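Alpha-L-rhamnosidase (Aspergillus terreus, PDB 6GSZ) probably hydrolyses terminal non-reducing alpha-L-rhamnose residues from alpha-L-rhamnosides, and carries a glucose molecule in its ligand pocket in this crystal. Local coordinates at residues A[340-345]-A[377-382]; A[351-356]-A[402-407]; A[433-438]-A[796-801]; A[522-527]-A[574-579]; A[828-833]-A[844-849]. One frame throughout, in Å; residues are numbered along the deposited sequence. Where two conformers were deposited one is given.

Contact 1: A[340-345]-A[377-382]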
# COMPACT_ATOMS: atom_id res chain seq x y z
N LEU A 340 -10.61 15.73 8.57
CA LEU A 340 -12.00 16.00 8.98
C LEU A 340 -12.83 16.61 7.85
O LEU A 340 -12.30 17.24 6.96
CB LEU A 340 -12.01 17.01 10.13
CG LEU A 340 -11.29 16.56 11.39
CD1 LEU A 340 -11.32 17.68 12.42
CD2 LEU A 340 -11.92 15.27 11.94
N ARG A 341 -14.13 16.38 7.93
CA ARG A 341 -15.14 17.13 7.18
C ARG A 341 -16.03 17.82 8.21
O ARG A 341 -16.51 17.18 9.15
CB ARG A 341 -16.02 16.20 6.32
CG ARG A 341 -17.12 16.94 5.55
CD ARG A 341 -18.08 16.04 4.80
NE ARG A 341 -19.00 15.38 5.71
CZ ARG A 341 -19.72 14.29 5.43
NH1 ARG A 341 -20.56 13.79 6.33
NH2 ARG A 341 -19.60 13.69 4.25
N ILE A 342 -16.20 19.14 8.05
CA ILE A 342 -16.99 19.93 9.00
C ILE A 342 -18.16 20.55 8.24
O ILE A 342 -18.06 20.78 7.03
CB ILE A 342 -16.14 21.01 9.71
CG1 ILE A 342 -15.66 22.13 8.77
CG2 ILE A 342 -15.01 20.34 10.49
CD1 ILE A 342 -14.79 23.18 9.43
N ARG A 343 -19.26 20.74 8.99
CA ARG A 343 -20.41 21.45 8.52
C ARG A 343 -20.81 22.41 9.64
O ARG A 343 -21.24 21.96 10.71
CB ARG A 343 -21.53 20.46 8.18
CG ARG A 343 -21.20 19.57 6.99
CD ARG A 343 -22.05 18.33 6.80
NE ARG A 343 -21.74 17.64 5.54
CZ ARG A 343 -22.43 16.60 5.08
NH1 ARG A 343 -23.33 16.01 5.86
NH2 ARG A 343 -22.25 16.16 3.85
N VAL A 344 -20.61 23.71 9.42
CA VAL A 344 -20.58 24.61 10.53
C VAL A 344 -20.98 26.01 10.06
O VAL A 344 -20.64 26.42 8.97
CB VAL A 344 -19.18 24.62 11.17
CG1 VAL A 344 -18.10 25.06 10.17
CG2 VAL A 344 -19.13 25.46 12.44
N LYS A 345 -21.66 26.75 10.95
CA LYS A 345 -21.97 28.16 10.77
C LYS A 345 -21.37 28.94 11.95
O LYS A 345 -21.44 28.52 13.10
CB LYS A 345 -23.48 28.42 10.70
CG LYS A 345 -23.85 29.90 10.71
CD LYS A 345 -25.24 30.20 10.23
CE LYS A 345 -25.39 31.68 9.93
NZ LYS A 345 -26.81 32.10 9.88
N ASP A 377 -4.97 22.17 11.39
CA ASP A 377 -5.72 22.88 10.38
C ASP A 377 -6.44 24.07 11.02
O ASP A 377 -6.88 23.98 12.17
CB ASP A 377 -6.71 21.97 9.68
CG ASP A 377 -6.05 20.78 9.00
OD1 ASP A 377 -4.86 20.90 8.55
OD2 ASP A 377 -6.74 19.74 8.93
N HIS A 378 -6.54 25.16 10.26
CA HIS A 378 -7.26 26.35 10.68
C HIS A 378 -8.32 26.66 9.63
O HIS A 378 -7.97 26.74 8.45
CB HIS A 378 -6.34 27.56 10.81
CG HIS A 378 -5.37 27.51 11.94
ND1 HIS A 378 -4.17 26.86 11.85
CD2 HIS A 378 -5.41 28.07 13.17
CE1 HIS A 378 -3.49 27.03 12.97
NE2 HIS A 378 -4.23 27.77 13.81
N PHE A 379 -9.55 26.90 10.09
CA PHE A 379 -10.62 27.25 9.18
C PHE A 379 -11.24 28.56 9.67
O PHE A 379 -11.78 28.60 10.77
CB PHE A 379 -11.68 26.16 9.12
CG PHE A 379 -12.86 26.46 8.24
CD1 PHE A 379 -12.81 26.23 6.87
CD2 PHE A 379 -13.99 27.05 8.77
CE1 PHE A 379 -13.87 26.55 6.05
CE2 PHE A 379 -15.06 27.35 7.96
CZ PHE A 379 -15.00 27.12 6.60
N THR A 380 -11.15 29.59 8.83
CA THR A 380 -11.76 30.88 9.18
C THR A 380 -13.14 30.96 8.50
O THR A 380 -13.28 30.83 7.25
CB THR A 380 -10.90 32.07 8.83
OG1 THR A 380 -9.67 31.94 9.54
CG2 THR A 380 -11.58 33.39 9.16
N LEU A 381 -14.16 31.16 9.35
CA LEU A 381 -15.57 31.19 8.97
C LEU A 381 -15.90 32.49 8.22
O LEU A 381 -15.22 33.53 8.39
CB LEU A 381 -16.42 31.13 10.25
CG LEU A 381 -16.35 29.81 11.00
CD1 LEU A 381 -16.43 30.03 12.50
CD2 LEU A 381 -17.43 28.87 10.52
N SER A 382 -16.95 32.45 7.41
CA SER A 382 -17.39 33.60 6.61
C SER A 382 -18.67 34.24 7.17
O SER A 382 -19.00 35.35 6.73
CB SER A 382 -17.63 33.21 5.19
OG SER A 382 -18.79 32.40 5.11
O HOH W 1 -8.69 17.71 9.31
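In the interior between two sheets of the concanavalin-like domain, I342 of strand 339-344 reaches over F379 of strand 376-380. Its CD1 lies 4.2 Å from the centroid of the F379 ring, 22° off the ring normal and shifted toward the rim, a CH-pi contact between side chains that run obliquely to one another. F379 holds its CG anti to its own backbone N (chi1 178°). The layers are those of a beta-sandwich: strand 339-344 pairs with 387-389 and 417-424, whereas 376-380 pairs with 351-361, and no direct hydrogen bond joins segments 340-345 and 377-382. Next along the chains, CG1 of V344 meets CD2 of L381 at 3.9 Å, the two side chains crossing at about a right angle, while that same CD2 sits in plane at the edge of F379. At the other end a water accepts from L340 N (2.9 Å) and donates to D377 OD2 (2.8 Å), an oxygen that also bonds H396 NE2.

Contact 2: A[351-356]-A[402-407]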
# COMPACT_ATOMS: atom_id res chain seq x y z
N THR A 351 -11.81 32.00 13.65
CA THR A 351 -11.01 30.88 13.22
C THR A 351 -11.17 29.69 14.19
O THR A 351 -10.99 29.82 15.41
CB THR A 351 -9.53 31.29 13.11
OG1 THR A 351 -9.43 32.43 12.26
CG2 THR A 351 -8.63 30.17 12.59
N ILE A 352 -11.44 28.52 13.60
CA ILE A 352 -11.43 27.26 14.29
C ILE A 352 -10.08 26.56 14.03
O ILE A 352 -9.64 26.50 12.88
CB ILE A 352 -12.57 26.35 13.79
CG1 ILE A 352 -13.88 27.10 13.54
CG2 ILE A 352 -12.75 25.17 14.73
CD1 ILE A 352 -15.00 26.22 13.00
N ARG A 353 -9.50 26.00 15.09
CA ARG A 353 -8.25 25.26 15.00
C ARG A 353 -8.50 23.80 15.38
O ARG A 353 -9.23 23.52 16.36
CB ARG A 353 -7.19 25.87 15.92
CG ARG A 353 -5.81 25.25 15.78
CD ARG A 353 -4.77 25.80 16.73
NE ARG A 353 -5.09 25.44 18.10
CZ ARG A 353 -4.45 25.90 19.16
NH1 ARG A 353 -3.42 26.73 19.02
NH2 ARG A 353 -4.82 25.51 20.37
N PHE A 354 -7.87 22.91 14.59
CA PHE A 354 -7.98 21.45 14.78
C PHE A 354 -6.59 20.86 14.90
O PHE A 354 -5.81 20.94 13.95
CB PHE A 354 -8.70 20.83 13.58
CG PHE A 354 -10.06 21.39 13.27
CD1 PHE A 354 -11.19 20.91 13.89
CD2 PHE A 354 -10.22 22.44 12.37
CE1 PHE A 354 -12.44 21.42 13.60
CE2 PHE A 354 -11.47 22.93 12.06
CZ PHE A 354 -12.58 22.44 12.69
N VAL A 355 -6.25 20.36 16.11
CA VAL A 355 -4.94 19.78 16.36
C VAL A 355 -5.12 18.26 16.47
O VAL A 355 -5.81 17.79 17.40
CB VAL A 355 -4.29 20.37 17.63
CG1 VAL A 355 -2.96 19.72 17.95
CG2 VAL A 355 -4.10 21.89 17.51
N HIS A 356 -4.50 17.53 15.53
CA HIS A 356 -4.77 16.08 15.40
C HIS A 356 -3.65 15.26 16.05
O HIS A 356 -2.48 15.48 15.76
CB HIS A 356 -4.86 15.73 13.90
CG HIS A 356 -5.86 16.51 13.10
ND1 HIS A 356 -5.64 17.83 12.75
CD2 HIS A 356 -7.07 16.18 12.58
CE1 HIS A 356 -6.66 18.24 12.01
NE2 HIS A 356 -7.57 17.28 11.91
N GLN A 402 -8.01 18.11 19.22
CA GLN A 402 -8.33 19.27 20.07
C GLN A 402 -8.89 20.37 19.17
O GLN A 402 -8.27 20.71 18.15
CB GLN A 402 -7.12 19.79 20.82
CG GLN A 402 -7.49 20.93 21.77
CD GLN A 402 -6.33 21.46 22.56
OE1 GLN A 402 -5.55 20.71 23.16
NE2 GLN A 402 -6.21 22.79 22.57
N VAL A 403 -10.04 20.91 19.57
CA VAL A 403 -10.75 21.90 18.76
C VAL A 403 -10.85 23.19 19.54
O VAL A 403 -11.39 23.15 20.66
CB VAL A 403 -12.15 21.40 18.38
CG1 VAL A 403 -12.86 22.43 17.52
CG2 VAL A 403 -12.11 20.05 17.68
N ASP A 404 -10.30 24.28 18.98
CA ASP A 404 -10.39 25.61 19.60
C ASP A 404 -11.13 26.54 18.66
O ASP A 404 -10.91 26.52 17.44
CB ASP A 404 -9.00 26.15 19.97
CG ASP A 404 -8.40 25.46 21.18
OD1 ASP A 404 -8.78 25.82 22.33
OD2 ASP A 404 -7.64 24.52 20.98
N GLY A 405 -11.95 27.42 19.23
CA GLY A 405 -12.65 28.42 18.43
C GLY A 405 -13.92 27.93 17.77
O GLY A 405 -14.47 28.62 16.91
N TRP A 406 -14.37 26.70 18.08
CA TRP A 406 -15.61 26.20 17.50
C TRP A 406 -16.77 27.11 17.89
O TRP A 406 -16.89 27.48 19.06
CB TRP A 406 -15.87 24.74 17.91
CG TRP A 406 -17.07 24.15 17.23
CD1 TRP A 406 -18.37 24.26 17.62
CD2 TRP A 406 -17.07 23.42 15.99
NE1 TRP A 406 -19.18 23.63 16.73
CE2 TRP A 406 -18.41 23.10 15.71
CE3 TRP A 406 -16.07 23.00 15.10
CZ2 TRP A 406 -18.78 22.37 14.59
CZ3 TRP A 406 -16.44 22.29 13.98
CH2 TRP A 406 -17.77 21.99 13.72
N PRO A 407 -17.62 27.53 16.93
CA PRO A 407 -18.64 28.53 17.22
C PRO A 407 -19.83 27.97 18.03
O PRO A 407 -20.29 26.84 17.81
CB PRO A 407 -19.08 29.03 15.84
CG PRO A 407 -18.79 27.87 14.91
CD PRO A 407 -17.61 27.15 15.51
O HOH W 2 -7.03 23.37 18.75
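F354 and W406 meet rim against rim, CZ of the phenyl ring 4.1 Å from CZ3 of the indole and each near the plane of the other. One face of W406 is covered by CD of the following P407, and this carbon also touches I352 CD1 at 3.7 Å; I352 CG2 packs alongside V403 CG1. The third flat group, the guanidinium of R353, lies on the other side of the sheet, with D404 OD2, Q402 NE2 and a water at its edge. Its plane stands 88° from the carboxylate of D404. Between these two layers of side chains, R353-D404 and V355-Q402 are hydrogen-bonded pairs of antiparallel strands 351-361 and 400-404, with F354-V403 the non-hydrogen-bonded pair between them. D404 OD2 takes R353 NH2 (3.1 Å) from above the carboxylate plane and Q402 NE2 (2.8 Å) on its syn lone pair. R353 NE gives its proton to the water (2.9 Å). With a cation and an amide N-H directed at one oxygen, the negative charge of D404 is probably well stabilised on this partly exposed face.

Contact 3: A[433-438]-A[796-801]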
# COMPACT_ATOMS: atom_id res chain seq x y z
N GLU A 433 -11.03 -13.61 11.41
CA GLU A 433 -11.51 -13.44 12.77
C GLU A 433 -11.42 -14.79 13.47
O GLU A 433 -11.38 -15.84 12.81
CB GLU A 433 -12.93 -12.88 12.81
CG GLU A 433 -13.95 -13.71 12.11
CD GLU A 433 -15.31 -13.05 12.19
OE1 GLU A 433 -15.83 -12.89 13.30
OE2 GLU A 433 -15.82 -12.64 11.16
N CYS A 434 -11.45 -14.76 14.81
CA CYS A 434 -11.40 -15.98 15.53
C CYS A 434 -12.15 -15.83 16.85
O CYS A 434 -12.67 -14.79 17.14
CB CYS A 434 -9.97 -16.46 15.71
SG CYS A 434 -8.99 -15.47 16.87
N SER A 435 -12.19 -16.91 17.63
CA SER A 435 -12.93 -16.94 18.88
C SER A 435 -12.31 -16.06 19.97
O SER A 435 -13.00 -15.75 20.94
CB SER A 435 -13.09 -18.38 19.37
OG SER A 435 -11.83 -18.97 19.71
N ASN A 436 -11.02 -15.73 19.87
CA ASN A 436 -10.33 -14.89 20.83
C ASN A 436 -10.51 -13.44 20.40
O ASN A 436 -9.96 -13.00 19.38
CB ASN A 436 -8.85 -15.25 20.91
CG ASN A 436 -8.11 -14.50 21.99
OD1 ASN A 436 -8.21 -13.27 22.08
ND2 ASN A 436 -7.27 -15.21 22.72
N PRO A 437 -11.29 -12.65 21.16
CA PRO A 437 -11.59 -11.28 20.75
C PRO A 437 -10.36 -10.37 20.67
O PRO A 437 -10.37 -9.43 19.88
CB PRO A 437 -12.62 -10.75 21.75
CG PRO A 437 -12.78 -11.81 22.81
CD PRO A 437 -11.94 -13.01 22.43
N LEU A 438 -9.34 -10.63 21.50
CA LEU A 438 -8.12 -9.82 21.42
C LEU A 438 -7.37 -10.11 20.11
O LEU A 438 -6.80 -9.20 19.53
CB LEU A 438 -7.22 -10.06 22.63
CG LEU A 438 -7.85 -9.75 23.99
CD1 LEU A 438 -6.86 -10.02 25.10
CD2 LEU A 438 -8.35 -8.33 24.07
N GLY A 796 -3.73 -22.52 21.02
CA GLY A 796 -3.95 -21.30 21.75
C GLY A 796 -5.32 -21.22 22.40
O GLY A 796 -5.85 -20.12 22.61
N ASP A 797 -5.92 -22.37 22.73
CA ASP A 797 -7.30 -22.34 23.29
C ASP A 797 -8.33 -21.67 22.35
O ASP A 797 -9.44 -21.32 22.79
CB ASP A 797 -7.31 -21.70 24.68
CG ASP A 797 -6.72 -22.59 25.77
OD1 ASP A 797 -6.84 -23.81 25.65
OD2 ASP A 797 -6.13 -22.04 26.75
N LEU A 798 -8.04 -21.55 21.04
CA LEU A 798 -9.06 -21.11 20.09
C LEU A 798 -10.11 -22.21 19.92
O LEU A 798 -9.75 -23.40 19.84
CB LEU A 798 -8.44 -20.81 18.72
CG LEU A 798 -7.50 -19.62 18.64
CD1 LEU A 798 -7.06 -19.39 17.19
CD2 LEU A 798 -8.14 -18.38 19.18
N GLN A 799 -11.38 -21.80 19.84
CA GLN A 799 -12.48 -22.71 19.60
C GLN A 799 -12.88 -22.68 18.12
O GLN A 799 -13.53 -23.58 17.65
CB GLN A 799 -13.66 -22.33 20.50
CG GLN A 799 -13.40 -22.55 21.99
CD GLN A 799 -13.07 -21.28 22.76
OE1 GLN A 799 -13.74 -20.25 22.64
NE2 GLN A 799 -12.04 -21.36 23.59
N GLN A 800 -12.57 -21.59 17.41
CA GLN A 800 -12.94 -21.45 16.00
C GLN A 800 -12.17 -20.31 15.34
O GLN A 800 -11.69 -19.40 16.03
CB GLN A 800 -14.42 -21.20 15.77
CG GLN A 800 -15.04 -20.06 16.50
CD GLN A 800 -16.48 -19.95 16.04
OE1 GLN A 800 -16.78 -19.34 15.01
NE2 GLN A 800 -17.36 -20.64 16.72
N ALA A 801 -12.06 -20.38 14.01
CA ALA A 801 -11.53 -19.24 13.24
C ALA A 801 -12.07 -19.29 11.83
O ALA A 801 -12.34 -20.37 11.28
CB ALA A 801 -10.03 -19.25 13.25
O HOH W 3 -10.85 -18.41 22.13
O HOH W 4 -7.66 -18.12 23.00
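S435 turns its hydroxyl toward the backbone of segment 796-801, where OG accepts a nearly straight bond from Q799 N (2.9 Å, 165°). The OG lies between its own backbone N and carbonyl carbon (chi1 65°), beside CA of L798. Backbone N of the same serine donates to Q800 O (3.0 Å) from a position tilted 31° out of the carbonyl plane. C434 and A801 form a non-hydrogen-bonded antiparallel pair whose CB atoms face each other at 3.7 Å on one side of the sheet. L798 sets CD2 against two residues of the other segment, 3.8 Å from C434 SG and 3.6 Å from N436 CB. N436 is the N-cap of helix 437-453, its OD1 accepting from I439 N and weakly from L438 N, while its ND2 donates to a water (2.9 Å) that in turn donates to G796 O. Strand 430-434 is thus the outermost strand of the C-terminal sheet, paired with 800-807, just before the chain enters its helix, and W816 of strand 810-819 and I775 of helix 768-775 pack on L798 and A801.

Contact 4: A[522-527]-A[574-579]. With BGC (beta-D-glucopyranose), chain B.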
# COMPACT_ATOMS: atom_id res chain seq x y z
N THR A 522 24.87 4.32 2.57
CA THR A 522 25.61 3.12 2.22
C THR A 522 24.68 1.90 2.20
O THR A 522 23.63 1.90 2.83
CB THR A 522 26.81 2.94 3.16
OG1 THR A 522 26.38 2.89 4.52
CG2 THR A 522 27.80 4.06 2.96
N PRO A 523 25.03 0.84 1.44
CA PRO A 523 24.12 -0.30 1.27
C PRO A 523 23.85 -1.04 2.59
O PRO A 523 24.78 -1.30 3.36
CB PRO A 523 24.89 -1.21 0.31
CG PRO A 523 25.88 -0.29 -0.39
CD PRO A 523 26.26 0.72 0.64
N THR A 524 22.58 -1.43 2.82
CA THR A 524 22.20 -2.14 4.06
C THR A 524 21.41 -3.41 3.71
O THR A 524 20.64 -3.47 2.76
CB THR A 524 21.38 -1.26 5.00
OG1 THR A 524 20.16 -0.81 4.38
CG2 THR A 524 22.21 -0.09 5.46
N SER A 525 21.55 -4.39 4.61
CA SER A 525 20.74 -5.61 4.56
C SER A 525 19.31 -5.27 4.99
O SER A 525 19.10 -4.26 5.67
CB SER A 525 21.30 -6.66 5.48
OG SER A 525 21.12 -6.29 6.82
N ILE A 526 18.35 -6.06 4.52
CA ILE A 526 16.90 -6.02 4.84
C ILE A 526 16.23 -4.86 4.09
O ILE A 526 15.30 -5.09 3.36
CB ILE A 526 16.60 -6.00 6.35
CG1 ILE A 526 17.37 -7.11 7.10
CG2 ILE A 526 15.09 -6.12 6.57
CD1 ILE A 526 17.28 -6.99 8.58
N TRP A 527 16.69 -3.64 4.37
CA TRP A 527 16.28 -2.41 3.67
C TRP A 527 16.72 -2.54 2.21
O TRP A 527 15.85 -2.61 1.35
CB TRP A 527 16.90 -1.21 4.41
CG TRP A 527 16.07 -0.79 5.59
CD1 TRP A 527 15.28 0.32 5.66
CD2 TRP A 527 15.93 -1.44 6.86
NE1 TRP A 527 14.65 0.38 6.87
CE2 TRP A 527 15.01 -0.70 7.62
CE3 TRP A 527 16.46 -2.60 7.44
CZ2 TRP A 527 14.62 -1.05 8.92
CZ3 TRP A 527 16.07 -2.96 8.72
CH2 TRP A 527 15.17 -2.20 9.46
N SER A 574 32.60 -3.21 8.14
CA SER A 574 32.71 -1.80 8.50
C SER A 574 31.47 -1.02 8.06
O SER A 574 31.44 0.22 8.20
CB SER A 574 33.95 -1.23 7.91
OG SER A 574 33.87 -1.07 6.49
N THR A 575 30.45 -1.69 7.53
CA THR A 575 29.28 -1.01 7.02
C THR A 575 28.25 -0.70 8.11
O THR A 575 27.99 -1.46 9.00
CB THR A 575 28.59 -1.83 5.94
OG1 THR A 575 28.33 -3.17 6.37
CG2 THR A 575 29.38 -1.88 4.66
N PHE A 576 27.64 0.49 8.00
CA PHE A 576 26.44 0.80 8.73
C PHE A 576 25.37 -0.27 8.42
O PHE A 576 25.16 -0.61 7.23
CB PHE A 576 25.95 2.20 8.35
CG PHE A 576 24.60 2.48 8.96
CD1 PHE A 576 24.48 2.78 10.31
CD2 PHE A 576 23.45 2.29 8.23
CE1 PHE A 576 23.24 2.96 10.89
CE2 PHE A 576 22.20 2.46 8.82
CZ PHE A 576 22.09 2.78 10.15
N GLN A 577 24.63 -0.66 9.46
CA GLN A 577 23.51 -1.56 9.28
C GLN A 577 22.36 -1.19 10.24
O GLN A 577 22.60 -0.86 11.42
CB GLN A 577 23.90 -3.02 9.50
CG GLN A 577 24.93 -3.55 8.52
CD GLN A 577 24.43 -3.67 7.09
OE1 GLN A 577 23.22 -3.72 6.84
NE2 GLN A 577 25.39 -3.78 6.16
N TRP A 578 21.12 -1.21 9.72
CA TRP A 578 19.90 -1.16 10.53
C TRP A 578 19.69 -2.48 11.30
O TRP A 578 19.41 -2.49 12.53
CB TRP A 578 18.67 -0.88 9.66
CG TRP A 578 18.73 0.37 8.83
CD1 TRP A 578 18.92 0.47 7.47
CD2 TRP A 578 18.64 1.71 9.32
NE1 TRP A 578 18.98 1.79 7.11
CE2 TRP A 578 18.76 2.56 8.20
CE3 TRP A 578 18.43 2.27 10.58
CZ2 TRP A 578 18.69 3.94 8.32
CZ3 TRP A 578 18.37 3.64 10.69
CH2 TRP A 578 18.49 4.46 9.58
N ALA A 579 19.83 -3.58 10.55
CA ALA A 579 19.73 -4.98 11.08
C ALA A 579 18.48 -5.12 11.95
O ALA A 579 17.38 -4.78 11.49
CB ALA A 579 21.02 -5.39 11.75
C2 BGC B . 11.25 3.14 9.70
C3 BGC B . 12.51 2.32 9.79
C4 BGC B . 13.82 3.07 9.80
C5 BGC B . 13.65 4.11 10.80
C6 BGC B . 14.99 4.83 10.85
C1 BGC B . 11.31 4.29 10.70
O1 BGC B . 10.06 4.96 10.69
O2 BGC B . 10.17 2.44 10.26
O3 BGC B . 12.60 1.63 8.67
O4 BGC B . 15.02 2.30 10.03
O5 BGC B . 12.53 5.02 10.58
O6 BGC B . 14.85 5.96 11.71
O HOH W 5 26.11 0.38 4.96
O HOH W 6 28.61 2.63 6.13
O HOH W 7 20.65 -3.33 7.80
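Q577 OE1 is gripped by two donors: S525 N at 2.9 Å, meeting a lone pair in the carbonyl plane along a nearly straight bond (164°), and a water at 2.8 Å. That water also donates to S525 O and accepts from A579 N, stitching the two loops together. A bend at chi2 (-68°) turns CD of Q577 toward segment 522-527, and NE2 donates to T575 OG1 (3.0 Å), close to the amide plane. Both loops join helices of the six-hairpin glycosidase domain, an (alpha/alpha)6 barrel, and carry W527 and W578 into the glucose pocket. W578 CB sits over one face of W527, 3.6 Å from the centroid of its six-membered ring, while the five-membered rings meet obliquely. W527 NE1 donates to glucose O3 (3.0 Å), an atom at the edge of the indole. Glucose O4 lies over one face of W578, 3.5 Å from CE3; the opposite face is covered by F576 CE2. D460, D473 and H761 add further hydrogen bonds to the sugar. Bonds at both oxygen and nitrogen fix the rotation of the buried Q577 amide, and its oxygen links the two loops that carry the pocket tryptophans.

Contact 5: A[828-833]-A[844-849]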
# COMPACT_ATOMS: atom_id res chain seq x y z
N PHE A 828 -9.74 -33.77 20.81
CA PHE A 828 -10.86 -32.94 20.38
C PHE A 828 -11.35 -33.44 19.01
O PHE A 828 -10.64 -34.13 18.29
CB PHE A 828 -10.43 -31.47 20.35
CG PHE A 828 -10.54 -30.73 21.67
CD1 PHE A 828 -11.74 -30.10 22.04
CD2 PHE A 828 -9.46 -30.62 22.53
CE1 PHE A 828 -11.84 -29.42 23.24
CE2 PHE A 828 -9.56 -29.93 23.73
CZ PHE A 828 -10.75 -29.32 24.08
N ASP A 829 -12.60 -33.08 18.68
CA ASP A 829 -13.14 -33.22 17.37
C ASP A 829 -12.89 -31.90 16.62
O ASP A 829 -13.18 -30.83 17.15
CB ASP A 829 -14.64 -33.50 17.41
CG ASP A 829 -14.97 -34.86 17.97
OD1 ASP A 829 -14.04 -35.69 18.00
OD2 ASP A 829 -16.14 -34.99 18.36
N PHE A 830 -12.34 -32.01 15.40
CA PHE A 830 -12.00 -30.87 14.56
C PHE A 830 -12.93 -30.88 13.35
O PHE A 830 -13.10 -31.90 12.69
CB PHE A 830 -10.53 -30.98 14.12
CG PHE A 830 -10.09 -29.93 13.12
CD1 PHE A 830 -9.77 -28.64 13.54
CD2 PHE A 830 -10.00 -30.23 11.78
CE1 PHE A 830 -9.36 -27.68 12.63
CE2 PHE A 830 -9.56 -29.27 10.88
CZ PHE A 830 -9.26 -28.00 11.30
N HIS A 831 -13.49 -29.73 13.04
CA HIS A 831 -14.41 -29.57 11.93
C HIS A 831 -13.89 -28.45 11.04
O HIS A 831 -13.56 -27.38 11.57
CB HIS A 831 -15.81 -29.21 12.45
CG HIS A 831 -16.24 -30.10 13.56
ND1 HIS A 831 -16.80 -31.36 13.37
CD2 HIS A 831 -16.16 -29.91 14.89
CE1 HIS A 831 -17.09 -31.88 14.55
NE2 HIS A 831 -16.68 -31.03 15.50
N LEU A 832 -13.87 -28.68 9.73
CA LEU A 832 -13.38 -27.69 8.77
C LEU A 832 -14.27 -27.65 7.54
O LEU A 832 -14.55 -28.68 6.91
CB LEU A 832 -11.95 -28.07 8.37
CG LEU A 832 -11.34 -27.32 7.19
CD1 LEU A 832 -11.10 -25.85 7.54
CD2 LEU A 832 -10.01 -27.93 6.72
N VAL A 833 -14.65 -26.43 7.14
CA VAL A 833 -15.24 -26.17 5.86
C VAL A 833 -14.24 -25.35 5.05
O VAL A 833 -13.85 -24.25 5.47
CB VAL A 833 -16.57 -25.42 6.00
CG1 VAL A 833 -17.19 -25.07 4.65
CG2 VAL A 833 -17.56 -26.23 6.83
N VAL A 844 -5.32 -30.20 1.29
CA VAL A 844 -5.80 -30.04 2.62
C VAL A 844 -4.98 -30.97 3.52
O VAL A 844 -4.94 -32.18 3.29
CB VAL A 844 -7.30 -30.33 2.70
CG1 VAL A 844 -7.82 -30.21 4.13
CG2 VAL A 844 -8.10 -29.48 1.73
N VAL A 845 -4.31 -30.41 4.52
CA VAL A 845 -3.53 -31.17 5.49
C VAL A 845 -4.28 -31.09 6.82
O VAL A 845 -4.32 -30.02 7.45
CB VAL A 845 -2.11 -30.59 5.62
CG1 VAL A 845 -1.28 -31.38 6.62
CG2 VAL A 845 -1.42 -30.50 4.27
N LEU A 846 -4.91 -32.20 7.22
CA LEU A 846 -5.72 -32.16 8.43
C LEU A 846 -4.79 -32.24 9.63
O LEU A 846 -3.71 -32.83 9.54
CB LEU A 846 -6.77 -33.27 8.38
CG LEU A 846 -7.76 -33.11 7.23
CD1 LEU A 846 -8.60 -34.35 7.07
CD2 LEU A 846 -8.68 -31.92 7.44
N PRO A 847 -5.19 -31.61 10.76
CA PRO A 847 -4.33 -31.50 11.92
C PRO A 847 -4.06 -32.80 12.64
O PRO A 847 -4.84 -33.76 12.52
CB PRO A 847 -5.03 -30.50 12.86
CG PRO A 847 -6.43 -30.37 12.35
CD PRO A 847 -6.44 -30.86 10.91
N GLY A 848 -2.95 -32.79 13.39
CA GLY A 848 -2.58 -33.87 14.28
C GLY A 848 -1.49 -34.75 13.69
O GLY A 848 -1.11 -34.60 12.52
N LYS A 849 -1.01 -35.67 14.54
CA LYS A 849 0.00 -36.69 14.20
C LYS A 849 -0.60 -37.62 13.14
O LYS A 849 -1.69 -38.14 13.35
CB LYS A 849 0.42 -37.50 15.44
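F830 holds CG anti to its backbone N (chi1 174°) and L832 does likewise (169°), and from alternate positions on strand 828-836 both side chains are directed at segment 844-849. This is the interior of the C-terminal domain, where two sheets pack as a beta-sandwich: strand 828-836 lies between 810-819 and 859-868 in one, strand 841-845 between 787-790 and 853-856 in the other. No hydrogen bond crosses between the segments, and the contact is made by apolar side chains. P847, just past the end of its strand, brings its pyrrolidine ring over one face of F830 in a CH-pi contact, the two side chains crossing at about a right angle. L846 comes to the same phenyl ring differently, with CD2 at the edge near the ring plane and 4.4 Å from CE2. This methyl is also 4.3 Å from CD2 of L832. L832 and V844 slide past each other in opposite directions, CD2 of the leucine 4.1 Å from CG1 of the valine. V792 and P794 also pack on F830. On the other side of strand 828-836, D829 forms a salt bridge with R866. P847 CG stands almost directly over the centre of the F830 ring, 3.5 Å from its centroid and 9° off the normal, while P847 CD lies 3.5 Å from F830 CE2.

Contacts 1 and 2 belong to one concanavalin-like domain and touch: strands 376-380 and 351-361 are neighbours, F379 N probably bonding I352 O, and the hydroxyls of T380 and T351 probably bond as well. Contact 1 is buried packing between sheets, contact 2 pairing within a sheet, with apolar packing on the F354 face and a salt bridge on the partly exposed R353 face. Contact 5 repeats the apolar chemistry of contact 1 in the C-terminal domain. Contact 3, about 16 Å from it between centres, reaches the same C-terminal sheet through backbone and serine bonds nearer the surface. Contact 4 stands apart, a buried loop pair in the helical domain, and it alone touches the glucose.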